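Local atomic coordinates of glutathione transferase gst1-6 (Anopheles dirus, PDB entry 1V2A), a protein that probably catalyses the conjugation of glutathione to electrophilic compounds such as organic halides, working as a homodimer in detoxification. Residues H149-V152 / A153-C156; W180-R183 / V184-E187; L103-R106 / I107-I111; P83-P86 / K87-S90. One frame throughout, in Å; residues are numbered along the deposited sequence.

Overall arrangement
All four contacts are local ones in or at the start of the C-terminal helical domain. Contacts 1 and 2 are partners: their centres lie about 10 Å apart and Asp154 OD1 of contact 1 is 3.0 Å from Trp180 NE1 of contact 2, a probable hydrogen bond. Contact 4 meets contact 1 through Pro83, whose CG is 3.8 Å from His149 NE2. Contact 3 shares helix 86-115 with contact 4, about 28 Å away between centres, and touches none of the others. Its Tyr104 side chain lies about 5 Å from bound glutathione sulfonic acid, closer than that of Cys156 in contact 1, at about 8 Å.

Contact 1. Residues H149-V152 / A153-C156; sequences HLTV and ADIC
The extended residues His149 to Thr151 run into helix 152-162, whose first turn closes with Cys156 N bonding to Val152 O (3.2 Å, N-H...O angle 163°). Thr151 and Asp154 form a capping box over this start, a motif well known at the same place in other glutathione transferases. In one half, Thr151 OG1 accepts the bond of Ala153 N at 3.2 Å; with chi1 at 64° the hydroxyl oxygen sits between its own backbone N and carbonyl carbon, turned to the helix end. In the other half, the carboxylate of Asp154 folds back and OD2 takes Thr151 N at 2.9 Å on its anti lone pair.

The far oxygen is held too, since OD1 accepts from Ala145 N as well as from Trp180. Bonds on both oxygens would hold this buried carboxylate against rotation; together with the nearby helix N-terminus they would also offset its charge. Leu150 crosses the Asp154 side chain, laying CD1 against CB at 3.5 Å. Leu150 and Ile155 occupy the positions of a hydrophobic staple flanking the box, although their closest carbons, CD2 of Leu150 and CG1 of Ile155, stay 4.8 Å apart. Val152 turns instead to Val68, Leu69 and Val72 of helix 64-75, joining the capped end to the glutathione-binding domain. One water bridges the two box residues and His149: it accepts from Thr151 OG1 at 2.6 Å and donates to Asp154 OD2 at 2.8 Å and to His149 O at 3.0 Å.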
loop_
_atom_site.group_PDB
_atom_site.type_symbol
_atom_site.label_atom_id
_atom_site.label_comp_id
_atom_site.label_asym_id
_atom_site.label_seq_id
_atom_site.Cartn_x
_atom_site.Cartn_y
_atom_site.Cartn_z
ATOM N N HIS B 149 -9.663 12.322 -15.391
ATOM C CA HIS B 149 -10.651 11.308 -15.730
ATOM C C HIS B 149 -10.547 10.157 -14.725
ATOM O O HIS B 149 -9.559 10.034 -14.007
ATOM C CB HIS B 149 -10.443 10.777 -17.162
ATOM C CG HIS B 149 -9.221 9.930 -17.324
ATOM N ND1 HIS B 149 -7.970 10.461 -17.555
ATOM C CD2 HIS B 149 -9.047 8.591 -17.221
ATOM C CE1 HIS B 149 -7.078 9.486 -17.581
ATOM N NE2 HIS B 149 -7.705 8.342 -17.380
ATOM N N LEU B 150 -11.572 9.314 -14.691
ATOM C CA LEU B 150 -11.613 8.177 -13.780
ATOM C C LEU B 150 -10.459 7.196 -14.001
ATOM O O LEU B 150 -10.066 6.921 -15.133
ATOM C CB LEU B 150 -12.940 7.435 -13.950
ATOM C CG LEU B 150 -13.263 6.295 -12.988
ATOM C CD1 LEU B 150 -14.142 6.819 -11.853
ATOM C CD2 LEU B 150 -13.992 5.190 -13.746
ATOM N N THR B 151 -9.924 6.669 -12.905
ATOM C CA THR B 151 -8.843 5.695 -12.954
ATOM C C THR B 151 -9.109 4.690 -11.837
ATOM O O THR B 151 -10.101 4.805 -11.118
ATOM C CB THR B 151 -7.452 6.354 -12.725
ATOM O OG1 THR B 151 -7.376 6.902 -11.403
ATOM C CG2 THR B 151 -7.216 7.463 -13.735
ATOM N N VAL B 152 -8.235 3.704 -11.692
ATOM C CA VAL B 152 -8.399 2.716 -10.639
ATOM C C VAL B 152 -8.313 3.366 -9.265
ATOM O O VAL B 152 -8.702 2.770 -8.257
ATOM C CB VAL B 152 -7.324 1.633 -10.737
ATOM C CG1 VAL B 152 -7.535 0.825 -12.003
ATOM C CG2 VAL B 152 -5.959 2.270 -10.762
ATOM N N ALA B 153 -7.791 4.590 -9.225
ATOM C CA ALA B 153 -7.654 5.321 -7.974
ATOM C C ALA B 153 -9.027 5.674 -7.443
ATOM O O ALA B 153 -9.317 5.499 -6.262
ATOM C CB ALA B 153 -6.854 6.585 -8.195
ATOM N N ASP B 154 -9.870 6.173 -8.335
ATOM C CA ASP B 154 -11.216 6.574 -7.985
ATOM C C ASP B 154 -12.022 5.402 -7.452
ATOM O O ASP B 154 -12.715 5.531 -6.446
ATOM C CB ASP B 154 -11.900 7.163 -9.212
ATOM C CG ASP B 154 -11.243 8.439 -9.678
ATOM O OD1 ASP B 154 -11.425 9.470 -9.001
ATOM O OD2 ASP B 154 -10.541 8.411 -10.712
ATOM N N ILE B 155 -11.929 4.259 -8.128
ATOM C CA ILE B 155 -12.662 3.074 -7.705
ATOM C C ILE B 155 -12.288 2.597 -6.299
ATOM O O ILE B 155 -13.177 2.271 -5.506
ATOM C CB ILE B 155 -12.462 1.912 -8.695
ATOM C CG1 ILE B 155 -13.101 2.270 -10.045
ATOM C CG2 ILE B 155 -13.061 0.635 -8.122
ATOM C CD1 ILE B 155 -13.001 1.181 -11.091
ATOM N N CYS B 156 -10.992 2.547 -5.997
ATOM C CA CYS B 156 -10.525 2.107 -4.673
ATOM C C CYS B 156 -10.880 3.105 -3.569
ATOM O O CYS B 156 -11.289 2.710 -2.475
ATOM C CB CYS B 156 -9.003 1.898 -4.658
ATOM S SG CYS B 156 -8.368 0.619 -5.777
HETATM O O HOH W 1 -8.079 9.358 -11.546
#

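Contact 2. Residues W180-R183 / V184-E187; sequences WLER and VRAE
Val184 places its CG2 methyl over one face of the Trp180 indole, 3.3 Å above the plane and offset toward the rim, so that the nearest ring atom is NE1. The two side chains lie one turn apart on helix 175-185 and run the same way; with CG of Trp180 trans to its backbone N (chi1 167°), the ring extends alongside the valine. Leu181 and Arg185 pair similarly: Leu181 CG covers a face of the guanidinium, and Arg185 NH2 approaches Leu181 CB to 3.5 Å. Glu182 OE1 comes to the edge of the same guanidinium, but its salt bridge to Arg185 NH2 is long at 4.0 Å, with the carboxylate and guanidinium planes 48° apart. At the next turn Glu187 CG lies close to Arg183 O, a contact whose tightness is doubtful because the glutamate backbone is crowded in the model.

The helix backbone sets this spacing. Val184 N bonds to Trp180 O at 3.1 Å, Arg185 N to Leu181 O at 3.1 Å, and Ala186 N to Glu182 O at 2.9 Å; the middle bond is nearly straight, 174° at the hydrogen.

Polar ends are fixed from outside the pair of segments. The indole N-H is taken up by Asp154, Arg183 NE donates to Ala143 O, and Glu187 OE1 is hydrogen-bonded to Tyr144 OH. Arg185 NH1 has a further, weak bond to Tyr191 OH. The apolar side of this part of helix 175-185 lies on helix 152-162, where Trp180 meets Leu157 and Val161, Val184 meets Leu158, and Leu150 just before that helix packs on Val184 and Glu187.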
loop_
_atom_site.group_PDB
_atom_site.type_symbol
_atom_site.label_atom_id
_atom_site.label_comp_id
_atom_site.label_asym_id
_atom_site.label_seq_id
_atom_site.Cartn_x
_atom_site.Cartn_y
_atom_site.Cartn_z
ATOM N N TRP B 180 -17.318 14.729 -5.737
ATOM C CA TRP B 180 -16.526 13.659 -6.332
ATOM C C TRP B 180 -17.229 12.307 -6.231
ATOM O O TRP B 180 -17.153 11.499 -7.156
ATOM C CB TRP B 180 -15.157 13.591 -5.638
ATOM C CG TRP B 180 -14.368 12.355 -5.940
ATOM C CD1 TRP B 180 -13.746 12.044 -7.110
ATOM C CD2 TRP B 180 -14.129 11.257 -5.053
ATOM N NE1 TRP B 180 -13.131 10.821 -7.010
ATOM C CE2 TRP B 180 -13.350 10.314 -5.756
ATOM C CE3 TRP B 180 -14.497 10.978 -3.729
ATOM C CZ2 TRP B 180 -12.930 9.108 -5.181
ATOM C CZ3 TRP B 180 -14.079 9.779 -3.158
ATOM C CH2 TRP B 180 -13.303 8.860 -3.886
ATOM N N LEU B 181 -17.902 12.059 -5.109
ATOM C CA LEU B 181 -18.620 10.798 -4.919
ATOM C C LEU B 181 -19.677 10.582 -6.003
ATOM O O LEU B 181 -19.735 9.525 -6.635
ATOM C CB LEU B 181 -19.317 10.756 -3.554
ATOM C CG LEU B 181 -18.621 10.251 -2.281
ATOM C CD1 LEU B 181 -17.418 9.400 -2.639
ATOM C CD2 LEU B 181 -18.222 11.416 -1.404
ATOM N N GLU B 182 -20.518 11.590 -6.207
ATOM C CA GLU B 182 -21.581 11.511 -7.203
ATOM C C GLU B 182 -20.999 11.256 -8.596
ATOM O O GLU B 182 -21.517 10.432 -9.355
ATOM C CB GLU B 182 -22.389 12.810 -7.200
ATOM C CG GLU B 182 -22.554 13.440 -5.818
ATOM C CD GLU B 182 -23.462 12.650 -4.885
ATOM O OE1 GLU B 182 -23.318 11.406 -4.797
ATOM O OE2 GLU B 182 -24.318 13.285 -4.225
ATOM N N ARG B 183 -19.919 11.967 -8.921
ATOM C CA ARG B 183 -19.255 11.832 -10.214
ATOM C C ARG B 183 -18.838 10.393 -10.496
ATOM O O ARG B 183 -19.160 9.832 -11.544
ATOM C CB ARG B 183 -18.004 12.724 -10.276
ATOM C CG ARG B 183 -18.191 14.050 -10.994
ATOM C CD ARG B 183 -16.855 14.664 -11.419
ATOM N NE ARG B 183 -16.061 15.102 -10.278
ATOM C CZ ARG B 183 -16.366 16.146 -9.517
ATOM N NH1 ARG B 183 -17.446 16.864 -9.777
ATOM N NH2 ARG B 183 -15.596 16.464 -8.487
ATOM N N VAL B 184 -18.112 9.799 -9.555
ATOM C CA VAL B 184 -17.623 8.437 -9.718
ATOM C C VAL B 184 -18.721 7.393 -9.806
ATOM O O VAL B 184 -18.715 6.550 -10.703
ATOM C CB VAL B 184 -16.665 8.061 -8.574
ATOM C CG1 VAL B 184 -16.259 6.600 -8.684
ATOM C CG2 VAL B 184 -15.448 8.956 -8.626
ATOM N N ARG B 185 -19.664 7.448 -8.880
ATOM C CA ARG B 185 -20.753 6.477 -8.872
ATOM C C ARG B 185 -21.618 6.608 -10.128
ATOM O O ARG B 185 -22.129 5.613 -10.649
ATOM C CB ARG B 185 -21.570 6.660 -7.599
ATOM C CG ARG B 185 -20.658 6.783 -6.392
ATOM C CD ARG B 185 -21.323 6.429 -5.087
ATOM N NE ARG B 185 -21.612 7.591 -4.269
ATOM C CZ ARG B 185 -21.614 7.572 -2.944
ATOM N NH1 ARG B 185 -21.336 6.449 -2.305
ATOM N NH2 ARG B 185 -21.885 8.678 -2.265
ATOM N N ALA B 186 -21.761 7.834 -10.625
ATOM C CA ALA B 186 -22.544 8.070 -11.829
ATOM C C ALA B 186 -21.829 7.419 -13.003
ATOM O O ALA B 186 -22.402 7.259 -14.075
ATOM C CB ALA B 186 -22.706 9.563 -12.081
ATOM N N GLU B 187 -20.573 7.036 -12.797
ATOM C CA GLU B 187 -19.808 6.403 -13.862
ATOM C C GLU B 187 -19.616 4.905 -13.642
ATOM O O GLU B 187 -19.042 4.214 -14.485
ATOM C CB GLU B 187 -18.462 7.113 -14.035
ATOM C CG GLU B 187 -18.616 8.612 -14.293
ATOM C CD GLU B 187 -17.341 9.271 -14.780
ATOM O OE1 GLU B 187 -17.301 10.519 -14.829
ATOM O OE2 GLU B 187 -16.384 8.544 -15.123
#

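Contact 3. Residues L103-R106 / I107-I111; sequences LYKR and IIDVI
Tyr104 and Ile108, one turn apart on helix 86-115, pack ring against branched chain: Ile108 CB lies over one face of the phenol ring, offset toward its rim, and Ile108 CG1 reaches the far end of the ring, 3.4 Å from Tyr104 CZ. Tyr104 CG is trans to its backbone N (chi1 -167°), which sends the ring along the helix toward Ile108. Leu103 and Ile107 run side by side on another side of the helix, their CD1 atoms 4.0 Å apart.

Among the backbone bonds, Ile108 N to Tyr104 O is short and fairly straight (2.9 Å, 166°). Ile107 N instead divides between Leu103 O at 3.1 Å and Tyr104 O at 3.2 Å, both weak, a mild irregularity in the turn.

The ionic contribution is a salt bridge of Lys105 NZ with Asp109 OD1, whose exact length is doubtful because the carboxylate is crowded in the model.

Leu103, Ile107 and Val110 face helix 122-141, where Leu132, Leu135 and Leu128 receive them and Lys127 O accepts from Arg106 NH1. Lys105 packs on Lys105 of the second subunit, whereas Tyr104 lies beside the glutathione pocket, against Pro10 and the pocket-lining Pro11, just before helix 13-22, and Thr160 of helix 152-162.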
loop_
_atom_site.group_PDB
_atom_site.type_symbol
_atom_site.label_atom_id
_atom_site.label_comp_id
_atom_site.label_asym_id
_atom_site.label_seq_id
_atom_site.Cartn_x
_atom_site.Cartn_y
_atom_site.Cartn_z
ATOM N N LEU B 103 -5.618 6.868 4.240
ATOM C CA LEU B 103 -7.055 7.018 4.448
ATOM C C LEU B 103 -7.784 5.800 4.977
ATOM O O LEU B 103 -8.434 5.875 6.012
ATOM C CB LEU B 103 -7.725 7.493 3.155
ATOM C CG LEU B 103 -9.220 7.850 3.206
ATOM C CD1 LEU B 103 -9.550 8.648 4.458
ATOM C CD2 LEU B 103 -9.575 8.654 1.972
ATOM N N TYR B 104 -7.691 4.675 4.277
ATOM C CA TYR B 104 -8.395 3.487 4.726
ATOM C C TYR B 104 -7.819 2.922 6.023
ATOM O O TYR B 104 -8.543 2.324 6.832
ATOM C CB TYR B 104 -8.394 2.408 3.636
ATOM C CG TYR B 104 -9.373 1.296 3.939
ATOM C CD1 TYR B 104 -10.739 1.566 4.080
ATOM C CD2 TYR B 104 -8.930 -0.007 4.170
ATOM C CE1 TYR B 104 -11.642 0.571 4.457
ATOM C CE2 TYR B 104 -9.829 -1.019 4.546
ATOM C CZ TYR B 104 -11.180 -0.718 4.688
ATOM O OH TYR B 104 -12.059 -1.697 5.066
ATOM N N LYS B 105 -6.520 3.117 6.222
ATOM C CA LYS B 105 -5.848 2.630 7.423
ATOM C C LYS B 105 -6.410 3.309 8.658
ATOM O O LYS B 105 -6.635 2.674 9.691
ATOM C CB LYS B 105 -4.343 2.907 7.337
ATOM C CG LYS B 105 -3.572 2.818 8.666
ATOM C CD LYS B 105 -3.349 1.379 9.164
ATOM C CE LYS B 105 -4.642 0.721 9.639
ATOM N NZ LYS B 105 -4.467 -0.667 10.160
ATOM N N ARG B 106 -6.624 4.612 8.545
ATOM C CA ARG B 106 -7.145 5.392 9.650
ATOM C C ARG B 106 -8.648 5.204 9.834
ATOM O O ARG B 106 -9.171 5.448 10.916
ATOM C CB ARG B 106 -6.787 6.868 9.445
ATOM C CG ARG B 106 -5.276 7.111 9.512
ATOM C CD ARG B 106 -4.907 8.532 9.147
ATOM N NE ARG B 106 -3.463 8.689 8.995
ATOM C CZ ARG B 106 -2.861 9.837 8.683
ATOM N NH1 ARG B 106 -3.581 10.937 8.492
ATOM N NH2 ARG B 106 -1.540 9.889 8.554
ATOM N N ILE B 107 -9.339 4.758 8.784
ATOM C CA ILE B 107 -10.780 4.530 8.879
ATOM C C ILE B 107 -11.032 3.214 9.597
ATOM O O ILE B 107 -11.714 3.164 10.606
ATOM C CB ILE B 107 -11.462 4.412 7.489
ATOM C CG1 ILE B 107 -11.293 5.696 6.687
ATOM C CG2 ILE B 107 -12.934 4.077 7.672
ATOM C CD1 ILE B 107 -11.547 6.948 7.487
ATOM N N ILE B 108 -10.476 2.150 9.033
ATOM C CA ILE B 108 -10.608 0.803 9.553
ATOM C C ILE B 108 -10.055 0.686 10.975
ATOM O O ILE B 108 -10.515 -0.149 11.751
ATOM C CB ILE B 108 -9.897 -0.197 8.596
ATOM C CG1 ILE B 108 -10.911 -1.198 8.043
ATOM C CG2 ILE B 108 -8.735 -0.887 9.299
ATOM C CD1 ILE B 108 -11.516 -2.087 9.079
ATOM N N ASP B 109 -9.059 1.505 11.310
ATOM C CA ASP B 109 -8.510 1.480 12.663
ATOM C C ASP B 109 -9.656 1.879 13.589
ATOM O O ASP B 109 -9.959 1.182 14.553
ATOM C CB ASP B 109 -7.350 2.469 12.816
ATOM C CG ASP B 109 -6.007 1.879 12.395
ATOM O OD1 ASP B 109 -5.949 0.671 12.078
ATOM O OD2 ASP B 109 -5.003 2.627 12.391
ATOM N N VAL B 110 -10.307 2.994 13.271
ATOM C CA VAL B 110 -11.431 3.471 14.067
ATOM C C VAL B 110 -12.536 2.412 14.137
ATOM O O VAL B 110 -13.040 2.099 15.213
ATOM C CB VAL B 110 -12.030 4.765 13.481
ATOM C CG1 VAL B 110 -13.134 5.270 14.386
ATOM C CG2 VAL B 110 -10.960 5.830 13.340
ATOM N N ILE B 111 -12.910 1.850 12.993
ATOM C CA ILE B 111 -13.968 0.846 12.989
ATOM C C ILE B 111 -13.623 -0.343 13.883
ATOM O O ILE B 111 -14.484 -0.837 14.621
ATOM C CB ILE B 111 -14.270 0.328 11.560
ATOM C CG1 ILE B 111 -14.779 1.476 10.683
ATOM C CG2 ILE B 111 -15.300 -0.794 11.627
ATOM C CD1 ILE B 111 -15.104 1.084 9.258
#

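Contact 4. Residues P83-P86 / K87-S90; sequences PKDP and KVRS
Asp85 O takes two backbone donors at the start of helix 86-115: Arg89 N at 2.8 Å, nearly straight, and Val88 N at 2.7 Å, which comes from above the carbonyl plane. Asp85 is the N-cap of this helix, and its side chain bonds as well, OD1 accepting from Lys87 N at 3.1 Å from above the carboxylate plane. With CG trans to its backbone N (chi1 161°), the carboxylate swings forward over the first turn. Pro83 O receives Arg89 NE at 2.7 Å, a bent bond (130°) whose acceptor is tilted 30° out of the guanidinium plane. Ser90 N closes the next turn on Pro86 O at 3.2 Å.

Around these bonds the loop residues pack on the turn. Lys84 CA covers one face of the Arg89 guanidinium, and Lys84 CG lies 3.8 Å from Arg89 NH2, the two long side chains running the same way. Pro83 meets Val88 at about a right angle, CB to CG1 at 3.8 Å. Arg89 NH2 also donates to Tyr82 O, and the second subunit is close by: Lys87 NZ is hydrogen-bonded to its Tyr70 OH and Ser90 OG to its His59 NE2.

Arg89 thus ties the linker from helix 64-75 to the first helix of the C-terminal domain by its side chain as well as its backbone. Pro86, in the first helical turn, has no N-H that would need an acceptor, and the negative charge of Asp85 would be favourable beside the N-terminal end of the helix dipole.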
loop_
_atom_site.group_PDB
_atom_site.type_symbol
_atom_site.label_atom_id
_atom_site.label_comp_id
_atom_site.label_asym_id
_atom_site.label_seq_id
_atom_site.Cartn_x
_atom_site.Cartn_y
_atom_site.Cartn_z
ATOM N N PRO B 83 -3.435 4.870 -16.889
ATOM C CA PRO B 83 -2.547 5.495 -17.872
ATOM C C PRO B 83 -1.083 5.038 -17.849
ATOM O O PRO B 83 -0.476 4.875 -16.789
ATOM C CB PRO B 83 -2.696 6.981 -17.563
ATOM C CG PRO B 83 -4.118 7.078 -17.131
ATOM C CD PRO B 83 -4.266 5.887 -16.219
ATOM N N LYS B 84 -0.525 4.858 -19.042
ATOM C CA LYS B 84 0.853 4.423 -19.207
ATOM C C LYS B 84 1.885 5.530 -19.011
ATOM O O LYS B 84 3.041 5.252 -18.682
ATOM C CB LYS B 84 1.028 3.799 -20.592
ATOM C CG LYS B 84 0.290 2.485 -20.740
ATOM C CD LYS B 84 0.430 1.920 -22.134
ATOM C CE LYS B 84 0.041 0.461 -22.147
ATOM N NZ LYS B 84 0.875 -0.304 -21.181
ATOM N N ASP B 85 1.479 6.782 -19.216
ATOM C CA ASP B 85 2.406 7.895 -19.044
ATOM C C ASP B 85 2.859 8.004 -17.593
ATOM O O ASP B 85 2.072 8.338 -16.710
ATOM C CB ASP B 85 1.771 9.209 -19.473
ATOM C CG ASP B 85 2.494 10.402 -18.897
ATOM O OD1 ASP B 85 3.739 10.433 -18.975
ATOM O OD2 ASP B 85 1.827 11.309 -18.361
ATOM N N PRO B 86 4.146 7.726 -17.332
ATOM C CA PRO B 86 4.737 7.779 -15.990
ATOM C C PRO B 86 4.425 9.051 -15.217
ATOM O O PRO B 86 4.420 9.044 -13.991
ATOM C CB PRO B 86 6.231 7.615 -16.267
ATOM C CG PRO B 86 6.240 6.738 -17.479
ATOM C CD PRO B 86 5.169 7.378 -18.334
ATOM N N LYS B 87 4.166 10.138 -15.933
ATOM C CA LYS B 87 3.851 11.415 -15.299
ATOM C C LYS B 87 2.457 11.354 -14.673
ATOM O O LYS B 87 2.187 12.000 -13.658
ATOM C CB LYS B 87 3.895 12.538 -16.336
ATOM C CG LYS B 87 5.261 12.756 -16.983
ATOM C CD LYS B 87 6.163 13.621 -16.112
ATOM C CE LYS B 87 7.557 13.786 -16.714
ATOM N NZ LYS B 87 8.391 12.546 -16.610
ATOM N N VAL B 88 1.571 10.580 -15.293
ATOM C CA VAL B 88 0.208 10.426 -14.797
ATOM C C VAL B 88 0.128 9.258 -13.826
ATOM O O VAL B 88 -0.417 9.384 -12.729
ATOM C CB VAL B 88 -0.790 10.164 -15.945
ATOM C CG1 VAL B 88 -2.194 9.992 -15.382
ATOM C CG2 VAL B 88 -0.752 11.315 -16.942
ATOM N N ARG B 89 0.686 8.127 -14.242
ATOM C CA ARG B 89 0.687 6.912 -13.437
ATOM C C ARG B 89 1.289 7.083 -12.046
ATOM O O ARG B 89 0.934 6.348 -11.127
ATOM C CB ARG B 89 1.417 5.788 -14.180
ATOM C CG ARG B 89 1.390 4.467 -13.433
ATOM C CD ARG B 89 1.763 3.293 -14.315
ATOM N NE ARG B 89 0.746 3.025 -15.325
ATOM C CZ ARG B 89 0.767 1.983 -16.150
ATOM N NH1 ARG B 89 1.756 1.106 -16.086
ATOM N NH2 ARG B 89 -0.204 1.813 -17.035
ATOM N N SER B 90 2.196 8.043 -11.881
ATOM C CA SER B 90 2.802 8.263 -10.574
ATOM C C SER B 90 1.760 8.797 -9.601
ATOM O O SER B 90 1.781 8.455 -8.421
ATOM C CB SER B 90 3.998 9.232 -10.657
ATOM O OG SER B 90 3.628 10.513 -11.135
#